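Local coordinates for uncharacterized conserved protein (PDB 4EZB) that is of unknown function but may be an oxidoreductase, with a Rossmann-type half that probably binds a nucleotide, followed by an all-helical half, at residues 262-267 against 276-281. Sequence-based numbering, arbitrary orientation.
Sequences EAAETI and MSRAAC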
ATOM      1  N   GLU A 262      15.160   5.428   4.790  1.00 65.68           N
ATOM      2  CA  GLU A 262      15.900   6.164   3.777  1.00 64.05           C
ATOM      3  C   GLU A 262      14.944   6.682   2.716  1.00 58.14           C
ATOM      4  O   GLU A 262      15.057   7.838   2.300  1.00 56.48           O
ATOM      5  CB  GLU A 262      16.974   5.282   3.144  1.00 67.90           C
ATOM      6  CG  GLU A 262      18.181   5.030   4.034  1.00 80.75           C
ATOM      7  CD  GLU A 262      18.780   3.645   3.830  1.00 97.17           C
ATOM      8  OE1 GLU A 262      18.526   3.019   2.772  1.00 99.23           O
ATOM      9  OE2 GLU A 262      19.500   3.172   4.738  1.00102.74           O
ATOM     10  N   ALA A 263      14.001   5.830   2.296  1.00 52.47           N
ATOM     11  CA  ALA A 263      13.019   6.200   1.269  1.00 51.79           C
ATOM     12  C   ALA A 263      12.136   7.395   1.656  1.00 52.55           C
ATOM     13  O   ALA A 263      11.893   8.282   0.823  1.00 56.65           O
ATOM     14  CB  ALA A 263      12.183   5.003   0.848  1.00 50.83           C
ATOM     15  N   ALA A 264      11.679   7.428   2.909  1.00 47.39           N
ATOM     16  CA  ALA A 264      10.954   8.585   3.448  1.00 49.86           C
ATOM     17  C   ALA A 264      11.783   9.870   3.381  1.00 50.36           C
ATOM     18  O   ALA A 264      11.263  10.925   3.011  1.00 52.88           O
ATOM     19  CB  ALA A 264      10.489   8.321   4.880  1.00 50.20           C
ATOM     20  N   GLU A 265      13.066   9.772   3.740  1.00 51.43           N
ATOM     21  CA  GLU A 265      14.012  10.910   3.664  1.00 55.35           C
ATOM     22  C   GLU A 265      14.256  11.381   2.216  1.00 52.24           C
ATOM     23  O   GLU A 265      14.338  12.571   1.949  1.00 54.86           O
ATOM     24  CB  GLU A 265      15.344  10.542   4.336  1.00 61.42           C
ATOM     25  CG  GLU A 265      15.293  10.517   5.857  1.00 71.70           C
ATOM     26  CD  GLU A 265      16.246   9.503   6.469  1.00 83.28           C
ATOM     27  OE1 GLU A 265      17.324   9.234   5.885  1.00 86.99           O
ATOM     28  OE2 GLU A 265      15.910   8.974   7.551  1.00 89.61           O
ATOM     29  N   THR A 266      14.362  10.433   1.289  1.00 48.22           N
ATOM     30  CA  THR A 266      14.494  10.738  -0.139  1.00 48.24           C
ATOM     31  C   THR A 266      13.285  11.515  -0.653  1.00 52.92           C
ATOM     32  O   THR A 266      13.429  12.542  -1.330  1.00 58.03           O
ATOM     33  CB  THR A 266      14.667   9.440  -0.951  1.00 47.39           C
ATOM     34  OG1 THR A 266      15.905   8.824  -0.592  1.00 46.32           O
ATOM     35  CG2 THR A 266      14.654   9.702  -2.443  1.00 48.59           C
ATOM     36  N   ILE A 267      12.097  11.038  -0.307  1.00 50.38           N
ATOM     37  CA  ILE A 267      10.869  11.676  -0.750  1.00 49.82           C
ATOM     38  C   ILE A 267      10.750  13.044  -0.088  1.00 52.70           C
ATOM     39  O   ILE A 267      10.391  14.024  -0.731  1.00 54.45           O
ATOM     40  CB  ILE A 267       9.636  10.797  -0.447  1.00 47.58           C
ATOM     41  CG1 ILE A 267       9.729   9.466  -1.198  1.00 47.31           C
ATOM     42  CG2 ILE A 267       8.342  11.517  -0.824  1.00 46.95           C
ATOM     43  CD1 ILE A 267       8.866   8.389  -0.576  1.00 50.48           C
HETATM   44  N   MSE A 276       3.157   7.720   3.815  1.00 42.48           N
HETATM   45  CA  MSE A 276       3.013   6.286   3.507  1.00 41.03           C
HETATM   46  C   MSE A 276       4.309   5.584   3.827  1.00 41.54           C
HETATM   47  O   MSE A 276       4.312   4.542   4.494  1.00 37.78           O
HETATM   48  CB  MSE A 276       2.651   5.988   2.055  1.00 42.42           C
HETATM   49  CG  MSE A 276       1.292   6.568   1.660  1.00 52.76           C
HETATM   50 SE   MSE A 276      -0.139   5.796   2.804  1.00 67.16          SE
HETATM   51  CE  MSE A 276      -0.239   3.930   2.147  1.00 57.95           C
ATOM     52  N   SER A 277       5.425   6.163   3.383  1.00 40.33           N
ATOM     53  CA  SER A 277       6.736   5.586   3.658  1.00 42.51           C
ATOM     54  C   SER A 277       7.028   5.548   5.140  1.00 41.44           C
ATOM     55  O   SER A 277       7.617   4.590   5.623  1.00 40.18           O
ATOM     56  CB  SER A 277       7.835   6.388   2.974  1.00 48.67           C
ATOM     57  OG  SER A 277       7.687   6.271   1.578  1.00 54.74           O
ATOM     58  N   ARG A 278       6.672   6.607   5.859  1.00 43.46           N
ATOM     59  CA  ARG A 278       6.944   6.614   7.298  1.00 47.87           C
ATOM     60  C   ARG A 278       6.080   5.557   8.020  1.00 43.92           C
ATOM     61  O   ARG A 278       6.578   4.827   8.872  1.00 42.53           O
ATOM     62  CB  ARG A 278       6.733   8.009   7.897  1.00 53.36           C
ATOM     63  CG  ARG A 278       7.763   9.052   7.487  1.00 61.80           C
ATOM     64  CD  ARG A 278       9.028   8.923   8.317  1.00 72.37           C
ATOM     65  NE  ARG A 278      10.030   9.919   7.947  1.00 78.55           N
ATOM     66  CZ  ARG A 278      11.341   9.772   8.131  1.00 85.46           C
ATOM     67  NH1 ARG A 278      11.827   8.660   8.677  1.00 87.29           N
ATOM     68  NH2 ARG A 278      12.173  10.735   7.753  1.00 87.69           N
ATOM     69  N   ALA A 279       4.800   5.465   7.650  1.00 43.57           N
ATOM     70  CA  ALA A 279       3.882   4.528   8.311  1.00 41.94           C
ATOM     71  C   ALA A 279       4.301   3.095   7.996  1.00 42.38           C
ATOM     72  O   ALA A 279       4.245   2.245   8.872  1.00 41.91           O
ATOM     73  CB  ALA A 279       2.438   4.776   7.901  1.00 40.05           C
ATOM     74  N   ALA A 280       4.771   2.845   6.765  1.00 39.03           N
ATOM     75  CA  ALA A 280       5.177   1.484   6.382  1.00 40.94           C
ATOM     76  C   ALA A 280       6.409   0.962   7.161  1.00 43.82           C
ATOM     77  O   ALA A 280       6.407  -0.176   7.675  1.00 40.02           O
ATOM     78  CB  ALA A 280       5.378   1.379   4.882  1.00 35.80           C
ATOM     79  N   CYS A 281       7.422   1.824   7.258  1.00 43.36           N
ATOM     80  CA  CYS A 281       8.594   1.635   8.103  1.00 47.57           C
ATOM     81  C   CYS A 281       8.220   1.316   9.544  1.00 47.05           C
ATOM     82  O   CYS A 281       8.676   0.309  10.091  1.00 47.14           O
ATOM     83  CB  CYS A 281       9.475   2.900   8.030  1.00 61.72           C
ATOM     84  SG  CYS A 281      10.517   3.270   9.464  1.00 79.62           S
TER
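A264 and S277 meet where the two helices come nearest. Their CA atoms lie 5.2 Å apart, and A264 CB rests 3.8 Å from S277 CB. Both residues are small, and the axes of the two segments approach to 8.6 Å. I267 closes the buried side. I267 CD1 reaches S277 OG at 3.2 Å, a tight contact between a methyl and a hydroxyl oxygen. CG1 of I267 lies anti to the carbonyl carbon (chi1 -62°), and the chain then extends to bring CD1 across to the serine. S277 OG has its hydrogen-bonding partner elsewhere in the structure. V200 of helix 190-218 packs on both I267 and S277.

The pair is an antiparallel helical hairpin, with the segments at 169°. It joins the end of helix 238-268 to the start of helix 275-291 in the helical half of the chain. E211 of the second subunit accepts hydrogen bonds from the backbone N atoms of M276 and S277, so this corner also belongs to the dimer interface.

The other side is looser and faces solvent. R278 bends at chi2 (-81°) and lays its guanidinium over A264. A264 CB sits against one face of it, 3.5 Å from R278 NE and offset toward the rim. E265 crosses this side chain at about a right angle. E265 CG comes within 3.7 Å of R278 NH2, but the carboxylate stays beyond salt-bridge range. The arginine instead forms a salt bridge through NE with E268, one residue past segment 262-267.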